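Local coordinates for protein B (Streptococcus agalactiae, PDB 5H6I), which is the secreted CAMP factor, a pore-forming toxin that permeabilises membranes and belongs to the bacterial immunoglobulin Fc-binding proteins, at residues S34-Q37 / A38-M41; T189-T192 / R193-V197; V205-T208 / L209-I213. All coordinates share one frame; numbering follows the deposited sequence.

Interaction 1. Residues S34-Q37 / A38-M41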
ATOM      1  N   SER A  34       6.402  29.431  16.520  1.00121.86           N
ATOM      2  CA  SER A  34       7.170  28.288  16.044  1.00116.27           C
ATOM      3  C   SER A  34       6.901  27.027  16.853  1.00110.10           C
ATOM      4  O   SER A  34       6.952  25.923  16.297  1.00101.71           O
ATOM      5  CB  SER A  34       8.668  28.606  16.076  1.00112.29           C
ATOM      6  OG  SER A  34       8.944  29.842  15.440  1.00110.73           O
ATOM      7  N   ASN A  35       6.617  27.164  18.150  1.00110.23           N
ATOM      8  CA  ASN A  35       6.321  25.989  18.963  1.00108.47           C
ATOM      9  C   ASN A  35       4.947  25.422  18.631  1.00107.37           C
ATOM     10  O   ASN A  35       4.784  24.200  18.534  1.00103.30           O
ATOM     11  CB  ASN A  35       6.414  26.335  20.449  1.00109.89           C
ATOM     12  CG  ASN A  35       6.284  25.112  21.339  1.00115.93           C
ATOM     13  OD1 ASN A  35       7.092  24.188  21.264  1.00111.03           O
ATOM     14  ND2 ASN A  35       5.260  25.102  22.185  1.00114.22           N
ATOM     15  N   ASN A  36       3.947  26.291  18.460  1.00105.66           N
ATOM     16  CA  ASN A  36       2.632  25.822  18.036  1.00 97.84           C
ATOM     17  C   ASN A  36       2.709  25.155  16.670  1.00 96.90           C
ATOM     18  O   ASN A  36       2.059  24.131  16.433  1.00 95.41           O
ATOM     19  CB  ASN A  36       1.637  26.983  18.009  1.00 99.37           C
ATOM     20  CG  ASN A  36       0.414  26.682  17.162  1.00101.64           C
ATOM     21  OD1 ASN A  36       0.341  27.069  15.996  1.00 91.15           O
ATOM     22  ND2 ASN A  36      -0.555  25.986  17.746  1.00103.17           N
ATOM     23  N   GLN A  37       3.507  25.719  15.759  1.00 95.58           N
ATOM     24  CA  GLN A  37       3.708  25.088  14.460  1.00 94.32           C
ATOM     25  C   GLN A  37       4.417  23.747  14.596  1.00 87.98           C
ATOM     26  O   GLN A  37       4.193  22.842  13.785  1.00 88.85           O
ATOM     27  CB  GLN A  37       4.501  26.024  13.545  1.00 93.28           C
ATOM     28  CG  GLN A  37       4.684  25.511  12.126  1.00 94.83           C
ATOM     29  CD  GLN A  37       5.243  26.568  11.194  1.00 95.85           C
ATOM     30  OE1 GLN A  37       4.555  27.040  10.288  1.00108.76           O
ATOM     31  NE2 GLN A  37       6.497  26.947  11.413  1.00 89.94           N
ATOM     32  N   ALA A  38       5.262  23.598  15.619  1.00 85.93           N
ATOM     33  CA  ALA A  38       5.996  22.349  15.797  1.00 84.41           C
ATOM     34  C   ALA A  38       5.066  21.204  16.183  1.00 86.66           C
ATOM     35  O   ALA A  38       5.249  20.070  15.725  1.00 82.80           O
ATOM     36  CB  ALA A  38       7.092  22.529  16.847  1.00 79.94           C
ATOM     37  N   GLN A  39       4.062  21.476  17.020  1.00 86.20           N
ATOM     38  CA  GLN A  39       3.136  20.420  17.416  1.00 82.39           C
ATOM     39  C   GLN A  39       2.133  20.075  16.323  1.00 83.27           C
ATOM     40  O   GLN A  39       1.553  18.985  16.362  1.00 74.54           O
ATOM     41  CB  GLN A  39       2.390  20.801  18.700  1.00 91.92           C
ATOM     42  CG  GLN A  39       2.316  22.287  18.988  1.00102.98           C
ATOM     43  CD  GLN A  39       1.450  22.604  20.194  1.00112.40           C
ATOM     44  OE1 GLN A  39       0.891  21.706  20.825  1.00103.14           O
ATOM     45  NE2 GLN A  39       1.335  23.886  20.520  1.00109.56           N
ATOM     46  N   GLN A  40       1.910  20.969  15.354  1.00 65.17           N
ATOM     47  CA  GLN A  40       1.092  20.603  14.201  1.00 73.00           C
ATOM     48  C   GLN A  40       1.753  19.486  13.406  1.00 77.48           C
ATOM     49  O   GLN A  40       1.130  18.458  13.116  1.00 64.53           O
ATOM     50  CB  GLN A  40       0.850  21.816  13.300  1.00 81.04           C
ATOM     51  CG  GLN A  40       0.472  23.095  14.015  1.00 88.05           C
ATOM     52  CD  GLN A  40       0.541  24.303  13.098  1.00104.08           C
ATOM     53  OE1 GLN A  40       1.429  24.403  12.251  1.00104.51           O
ATOM     54  NE2 GLN A  40      -0.396  25.229  13.267  1.00 93.42           N
ATOM     55  N   MET A  41       3.024  19.674  13.044  1.00 74.05           N
ATOM     56  CA  MET A  41       3.736  18.658  12.278  1.00 65.79           C
ATOM     57  C   MET A  41       3.940  17.390  13.096  1.00 58.97           C
ATOM     58  O   MET A  41       3.907  16.282  12.551  1.00 67.30           O
ATOM     59  CB  MET A  41       5.075  19.211  11.794  1.00 67.63           C
ATOM     60  CG  MET A  41       4.950  20.235  10.678  1.00 66.45           C
ATOM     61  SD  MET A  41       6.478  21.148  10.402  1.00106.85           S
ATOM     62  CE  MET A  41       6.778  21.804  12.040  1.00 76.10           C
TER
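Gln-40 holds CG anti to its carbonyl carbon (chi1 -45°), and the extended chain beyond runs back along the helix to Gln-37 and Asn-36. The contact is a pattern of i to i+3 and i to i+4 neighbours in an early turn of helix 35-58. Gln-40 OE1 comes to rest 3.2 Å from Gln-37 CA and also meets the CG of that residue, where the oxygen lies against the C-H groups of Gln-37. Its NE2 lies 3.4 Å from Asn-36 OD1, but the angle is poor for a hydrogen bond and the two amide planes stand 69° apart. Gln-39 takes a different course: its CG sits 3.2 Å from Asn-35 O, next to the carbonyl of Asn-36, and its NE2 passes 3.4 Å from Asn-36 CA. The backbone is loosely bonded here. Gln-39 N reaches Asn-35 O at 3.2 Å, whereas the remaining amide bonds across this turn are weak. Long, flexible amides suit such a largely exposed surface, because they can lie along the helix and still meet water. Met-41 is the buried exception. This unbranched thioether, like the side chain of Gln-37, touches Leu-92 in a loop of the same chain. A bend at its last torsion (chi3 -56°) folds the methyl back, leaving Met-41 CE 3.3 Å from Gln-37 O.

Interaction 2. Residues T189-T192 / R193-V197; sequences TRFT and RDKKV
Thr-192 O is approached by two amides: Lys-196 N binds it at 2.8 Å, and Lys-195 N adds a weak bond. The Thr-192 hydroxyl, OG1, hydrogen-bonds back to Asn-188 O, so a threonine stays satisfied near the helix end. Elsewhere on the helix, Arg-190 and Arg-193 run alongside each other in the same direction. Arg-190 CG lies over one face of the Arg-193 guanidinium, 3.9 Å from Arg-193 NH2, so the aliphatic part of one arginine supports the flat end of the other. Asp-194 holds that end side-on: Arg-193 NE reaches Asp-194 OD1 at 2.9 Å from above the carboxylate plane, while Arg-193 NH2 meets Asp-194 OD2 at 3.1 Å in a nearly straight bond (172°). The carboxylate probably offsets the nearby like charges, and Arg-193 NH1 goes on to Asn-210 of the next helix. On a more exposed side, bent Lys-195 brings NZ obliquely to the Phe-191 ring, 3.7 Å from Phe-191 CE1. Thr-189, buried, packs on Leu-209 and Leu-241. This is the end of helix 179-196 in a three-helix bundle, with a largely charged outer side that also carries the exposed Phe-191 ring and an inner side packed on both partner helices.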
ATOM      1  N   THR A 189     -13.645 -14.446   2.926  1.00 53.45           N
ATOM      2  CA  THR A 189     -14.283 -15.739   3.137  1.00 49.82           C
ATOM      3  C   THR A 189     -13.904 -16.328   4.490  1.00 53.46           C
ATOM      4  O   THR A 189     -14.680 -17.089   5.074  1.00 48.22           O
ATOM      5  CB  THR A 189     -13.907 -16.702   2.011  1.00 46.63           C
ATOM      6  OG1 THR A 189     -13.957 -16.011   0.757  1.00 61.72           O
ATOM      7  CG2 THR A 189     -14.871 -17.876   1.970  1.00 52.36           C
ATOM      8  N   ARG A 190     -12.720 -15.987   5.000  1.00 48.09           N
ATOM      9  CA  ARG A 190     -12.323 -16.445   6.326  1.00 52.19           C
ATOM     10  C   ARG A 190     -13.115 -15.742   7.420  1.00 61.02           C
ATOM     11  O   ARG A 190     -13.427 -16.353   8.449  1.00 58.23           O
ATOM     12  CB  ARG A 190     -10.825 -16.222   6.520  1.00 48.75           C
ATOM     13  CG  ARG A 190      -9.978 -17.341   5.954  1.00 56.27           C
ATOM     14  CD  ARG A 190      -8.552 -16.898   5.676  1.00 54.43           C
ATOM     15  NE  ARG A 190      -7.747 -18.027   5.212  1.00 67.04           N
ATOM     16  CZ  ARG A 190      -6.421 -18.024   5.130  1.00 61.98           C
ATOM     17  NH1 ARG A 190      -5.735 -16.949   5.483  1.00 57.15           N
ATOM     18  NH2 ARG A 190      -5.777 -19.103   4.702  1.00 57.19           N
ATOM     19  N   PHE A 191     -13.459 -14.470   7.207  1.00 61.62           N
ATOM     20  CA  PHE A 191     -14.228 -13.726   8.196  1.00 64.27           C
ATOM     21  C   PHE A 191     -15.668 -14.225   8.261  1.00 57.80           C
ATOM     22  O   PHE A 191     -16.209 -14.452   9.350  1.00 62.00           O
ATOM     23  CB  PHE A 191     -14.174 -12.234   7.864  1.00 53.71           C
ATOM     24  CG  PHE A 191     -15.137 -11.398   8.657  1.00 70.07           C
ATOM     25  CD1 PHE A 191     -14.935 -11.173  10.008  1.00 74.88           C
ATOM     26  CD2 PHE A 191     -16.243 -10.828   8.047  1.00 72.43           C
ATOM     27  CE1 PHE A 191     -15.820 -10.400  10.738  1.00 75.18           C
ATOM     28  CE2 PHE A 191     -17.132 -10.057   8.769  1.00 76.34           C
ATOM     29  CZ  PHE A 191     -16.920  -9.842  10.117  1.00 81.19           C
ATOM     30  N   THR A 192     -16.304 -14.407   7.100  1.00 54.61           N
ATOM     31  CA  THR A 192     -17.680 -14.892   7.075  1.00 62.53           C
ATOM     32  C   THR A 192     -17.772 -16.349   7.511  1.00 63.80           C
ATOM     33  O   THR A 192     -18.809 -16.774   8.035  1.00 56.84           O
ATOM     34  CB  THR A 192     -18.270 -14.717   5.674  1.00 54.99           C
ATOM     35  OG1 THR A 192     -17.944 -13.414   5.177  1.00 71.15           O
ATOM     36  CG2 THR A 192     -19.785 -14.875   5.703  1.00 63.91           C
ATOM     37  N   ARG A 193     -16.706 -17.125   7.308  1.00 59.07           N
ATOM     38  CA  ARG A 193     -16.714 -18.523   7.729  1.00 52.81           C
ATOM     39  C   ARG A 193     -16.772 -18.638   9.247  1.00 53.43           C
ATOM     40  O   ARG A 193     -17.577 -19.401   9.793  1.00 48.08           O
ATOM     41  CB  ARG A 193     -15.480 -19.239   7.181  1.00 45.64           C
ATOM     42  CG  ARG A 193     -15.287 -20.648   7.702  1.00 44.11           C
ATOM     43  CD  ARG A 193     -13.820 -21.037   7.669  1.00 46.59           C
ATOM     44  NE  ARG A 193     -13.002 -20.152   8.493  1.00 50.63           N
ATOM     45  CZ  ARG A 193     -11.675 -20.102   8.447  1.00 49.50           C
ATOM     46  NH1 ARG A 193     -11.008 -20.888   7.613  1.00 50.73           N
ATOM     47  NH2 ARG A 193     -11.013 -19.265   9.234  1.00 54.28           N
ATOM     48  N   ASP A 194     -15.925 -17.883   9.949  1.00 56.70           N
ATOM     49  CA  ASP A 194     -15.889 -17.945  11.404  1.00 53.38           C
ATOM     50  C   ASP A 194     -17.098 -17.288  12.056  1.00 53.35           C
ATOM     51  O   ASP A 194     -17.307 -17.479  13.258  1.00 61.02           O
ATOM     52  CB  ASP A 194     -14.605 -17.295  11.922  1.00 55.10           C
ATOM     53  CG  ASP A 194     -13.357 -18.012  11.445  1.00 59.13           C
ATOM     54  OD1 ASP A 194     -13.434 -19.231  11.188  1.00 54.75           O
ATOM     55  OD2 ASP A 194     -12.300 -17.356  11.328  1.00 61.51           O
ATOM     56  N   LYS A 195     -17.892 -16.531  11.302  1.00 65.36           N
ATOM     57  CA  LYS A 195     -19.070 -15.867  11.844  1.00 61.64           C
ATOM     58  C   LYS A 195     -20.377 -16.534  11.445  1.00 65.14           C
ATOM     59  O   LYS A 195     -21.344 -16.481  12.211  1.00 59.62           O
ATOM     60  CB  LYS A 195     -19.107 -14.400  11.397  1.00 64.51           C
ATOM     61  CG  LYS A 195     -18.769 -13.403  12.493  1.00 69.44           C
ATOM     62  CD  LYS A 195     -17.269 -13.311  12.716  1.00 75.51           C
ATOM     63  CE  LYS A 195     -16.948 -12.569  14.005  1.00 84.31           C
ATOM     64  NZ  LYS A 195     -17.462 -11.171  13.985  1.00 92.17           N
ATOM     65  N   LYS A 196     -20.430 -17.164  10.271  1.00 60.01           N
ATOM     66  CA  LYS A 196     -21.665 -17.735   9.757  1.00 60.41           C
ATOM     67  C   LYS A 196     -21.608 -19.237   9.518  1.00 59.07           C
ATOM     68  O   LYS A 196     -22.646 -19.830   9.207  1.00 59.44           O
ATOM     69  CB  LYS A 196     -22.064 -17.046   8.442  1.00 59.84           C
ATOM     70  CG  LYS A 196     -23.158 -15.998   8.578  1.00 68.80           C
ATOM     71  CD  LYS A 196     -22.605 -14.678   9.090  1.00 64.52           C
ATOM     72  CE  LYS A 196     -23.715 -13.658   9.296  1.00 70.53           C
ATOM     73  NZ  LYS A 196     -24.498 -13.430   8.048  1.00 82.57           N
ATOM     74  N   VAL A 197     -20.442 -19.871   9.647  1.00 57.26           N
ATOM     75  CA  VAL A 197     -20.302 -21.277   9.279  1.00 55.22           C
ATOM     76  C   VAL A 197     -19.696 -22.080  10.423  1.00 55.20           C
ATOM     77  O   VAL A 197     -20.087 -23.229  10.659  1.00 56.63           O
ATOM     78  CB  VAL A 197     -19.454 -21.427   8.000  1.00 53.95           C
ATOM     79  CG1 VAL A 197     -19.238 -22.896   7.666  1.00 46.95           C
ATOM     80  CG2 VAL A 197     -20.114 -20.706   6.833  1.00 50.44           C
TER

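Interaction 3. Residues V205-T208 / L209-I213; sequences VYNT and LNKAI
Asn-210 OD1 lies over one face of the Tyr-206 ring, 4.0 Å above its plane and offset toward the rim, while Asn-210 ND2 lies beyond the rim, 3.6 Å from Tyr-206 CE1. The ring and amide planes are tilted 42° to each other, so the groups lean together without stacking flat. Tyr-206 can extend this far because its CG is anti to the backbone N (chi1 177°). Behind the side chains, Asn-210 N donates to Tyr-206 O at 3.0 Å, fixing the i to i+4 spacing on helix 203-220. Next to them, Lys-211 stretches past Asn-207: Lys-211 CG lies 3.3 Å from Asn-207 O, and further out Lys-211 CE approaches Asn-207 OD1 at 4.0 Å. The lysine thus covers a carbonyl with methylenes. Thr-208 suits its exposed place, as its hydroxyl turns back to the carbonyls of the preceding turn, with Lys-204 O and Val-205 O (2.9 Å from Thr-208 OG1) both near it. In the second shell, Arg-193 of helix 179-196 touches Tyr-206 and bonds Asn-210 OD1, which probably fixes the rotation of the amide. Leu-209 is buried between that helix and Ala-244 of helix 227-245, where its branched aliphatic side chain packs against both helices. A sulfate ion, probably from the crystallisation liquor, lies about 3 Å from the Asn-210 side chain, whose amide is probably polarised with its oxygen taken by a cation.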
ATOM      1  N   VAL A 205     -19.421 -29.218   6.364  1.00 55.04           N
ATOM      2  CA  VAL A 205     -19.565 -27.987   5.594  1.00 42.40           C
ATOM      3  C   VAL A 205     -18.375 -27.068   5.845  1.00 49.13           C
ATOM      4  O   VAL A 205     -17.819 -26.478   4.910  1.00 55.78           O
ATOM      5  CB  VAL A 205     -20.901 -27.303   5.937  1.00 53.43           C
ATOM      6  CG1 VAL A 205     -20.885 -25.845   5.515  1.00 51.61           C
ATOM      7  CG2 VAL A 205     -22.058 -28.043   5.281  1.00 56.61           C
ATOM      8  N   TYR A 206     -17.960 -26.943   7.108  1.00 52.40           N
ATOM      9  CA  TYR A 206     -16.764 -26.173   7.432  1.00 51.55           C
ATOM     10  C   TYR A 206     -15.532 -26.760   6.755  1.00 52.59           C
ATOM     11  O   TYR A 206     -14.654 -26.020   6.294  1.00 53.59           O
ATOM     12  CB  TYR A 206     -16.576 -26.123   8.950  1.00 51.20           C
ATOM     13  CG  TYR A 206     -15.327 -25.401   9.415  1.00 50.21           C
ATOM     14  CD1 TYR A 206     -14.121 -26.078   9.563  1.00 44.26           C
ATOM     15  CD2 TYR A 206     -15.359 -24.048   9.722  1.00 48.98           C
ATOM     16  CE1 TYR A 206     -12.980 -25.422   9.988  1.00 51.04           C
ATOM     17  CE2 TYR A 206     -14.223 -23.386  10.152  1.00 46.55           C
ATOM     18  CZ  TYR A 206     -13.037 -24.077  10.283  1.00 47.62           C
ATOM     19  OH  TYR A 206     -11.906 -23.419  10.709  1.00 56.80           O
ATOM     20  N   ASN A 207     -15.450 -28.091   6.684  1.00 48.64           N
ATOM     21  CA  ASN A 207     -14.282 -28.735   6.093  1.00 49.28           C
ATOM     22  C   ASN A 207     -14.213 -28.493   4.590  1.00 57.33           C
ATOM     23  O   ASN A 207     -13.133 -28.226   4.049  1.00 49.45           O
ATOM     24  CB  ASN A 207     -14.304 -30.233   6.396  1.00 49.98           C
ATOM     25  CG  ASN A 207     -12.930 -30.868   6.309  1.00 49.42           C
ATOM     26  OD1 ASN A 207     -11.960 -30.225   5.910  1.00 61.11           O
ATOM     27  ND2 ASN A 207     -12.842 -32.138   6.683  1.00 53.10           N
ATOM     28  N   THR A 208     -15.351 -28.585   3.896  1.00 51.83           N
ATOM     29  CA  THR A 208     -15.349 -28.387   2.450  1.00 57.13           C
ATOM     30  C   THR A 208     -15.038 -26.939   2.089  1.00 57.83           C
ATOM     31  O   THR A 208     -14.356 -26.676   1.092  1.00 49.55           O
ATOM     32  CB  THR A 208     -16.692 -28.810   1.852  1.00 61.74           C
ATOM     33  OG1 THR A 208     -17.757 -28.124   2.524  1.00 73.67           O
ATOM     34  CG2 THR A 208     -16.889 -30.314   1.990  1.00 48.96           C
ATOM     35  N   LEU A 209     -15.531 -25.986   2.885  1.00 49.57           N
ATOM     36  CA  LEU A 209     -15.218 -24.584   2.627  1.00 55.39           C
ATOM     37  C   LEU A 209     -13.744 -24.296   2.880  1.00 51.40           C
ATOM     38  O   LEU A 209     -13.118 -23.526   2.141  1.00 52.27           O
ATOM     39  CB  LEU A 209     -16.098 -23.679   3.489  1.00 44.56           C
ATOM     40  CG  LEU A 209     -15.813 -22.177   3.413  1.00 50.93           C
ATOM     41  CD1 LEU A 209     -15.838 -21.689   1.969  1.00 49.37           C
ATOM     42  CD2 LEU A 209     -16.803 -21.394   4.263  1.00 53.47           C
ATOM     43  N   ASN A 210     -13.170 -24.908   3.918  1.00 43.84           N
ATOM     44  CA  ASN A 210     -11.748 -24.741   4.185  1.00 53.87           C
ATOM     45  C   ASN A 210     -10.880 -25.361   3.097  1.00 58.38           C
ATOM     46  O   ASN A 210      -9.728 -24.945   2.930  1.00 54.59           O
ATOM     47  CB  ASN A 210     -11.399 -25.345   5.545  1.00 42.63           C
ATOM     48  CG  ASN A 210     -11.190 -24.292   6.613  1.00 56.42           C
ATOM     49  OD1 ASN A 210     -11.758 -23.203   6.542  1.00 58.52           O
ATOM     50  ND2 ASN A 210     -10.373 -24.611   7.609  1.00 55.38           N
ATOM     51  N   LYS A 211     -11.404 -26.339   2.354  1.00 55.10           N
ATOM     52  CA  LYS A 211     -10.654 -26.892   1.231  1.00 58.31           C
ATOM     53  C   LYS A 211     -10.552 -25.889   0.090  1.00 51.52           C
ATOM     54  O   LYS A 211      -9.505 -25.781  -0.560  1.00 49.11           O
ATOM     55  CB  LYS A 211     -11.304 -28.189   0.747  1.00 57.29           C
ATOM     56  CG  LYS A 211     -11.113 -29.376   1.679  1.00 58.93           C
ATOM     57  CD  LYS A 211     -11.987 -30.548   1.258  1.00 65.31           C
ATOM     58  CE  LYS A 211     -11.886 -31.703   2.239  1.00 67.24           C
ATOM     59  NZ  LYS A 211     -12.848 -32.791   1.910  1.00 75.96           N
ATOM     60  N   ALA A 212     -11.629 -25.143  -0.164  1.00 49.26           N
ATOM     61  CA  ALA A 212     -11.605 -24.154  -1.236  1.00 55.74           C
ATOM     62  C   ALA A 212     -10.758 -22.944  -0.868  1.00 53.43           C
ATOM     63  O   ALA A 212     -10.140 -22.333  -1.746  1.00 49.26           O
ATOM     64  CB  ALA A 212     -13.027 -23.721  -1.582  1.00 45.35           C
ATOM     65  N   ILE A 213     -10.724 -22.578   0.415  1.00 51.77           N
ATOM     66  CA  ILE A 213      -9.858 -21.488   0.851  1.00 55.13           C
ATOM     67  C   ILE A 213      -8.395 -21.873   0.674  1.00 56.24           C
ATOM     68  O   ILE A 213      -7.594 -21.106   0.128  1.00 46.71           O
ATOM     69  CB  ILE A 213     -10.170 -21.102   2.308  1.00 47.14           C
ATOM     70  CG1 ILE A 213     -11.600 -20.575   2.427  1.00 51.62           C
ATOM     71  CG2 ILE A 213      -9.176 -20.066   2.810  1.00 40.26           C
ATOM     72  CD1 ILE A 213     -12.035 -20.306   3.852  1.00 51.66           C
TER

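All three contacts are local, each within a single helix, but their settings differ. Interaction 1 belongs to helix 35-58 and is a surface contact of uncharged amides, with one methionine turned inward. Its centre lies about 46 Å from that of interaction 2 and 54 Å from that of interaction 3, on the opposite side of the chain's centre from the latter. Interactions 2 and 3 occupy successive helices, 179-196 and 203-220, with centres about 11 Å apart, and they touch directly: Arg-193 CD packs 3.4 Å from Tyr-206 CE2. Interaction 2 is partly buried and rich in charge, whereas interaction 3 is mostly superficial, joining an aromatic ring to an amide.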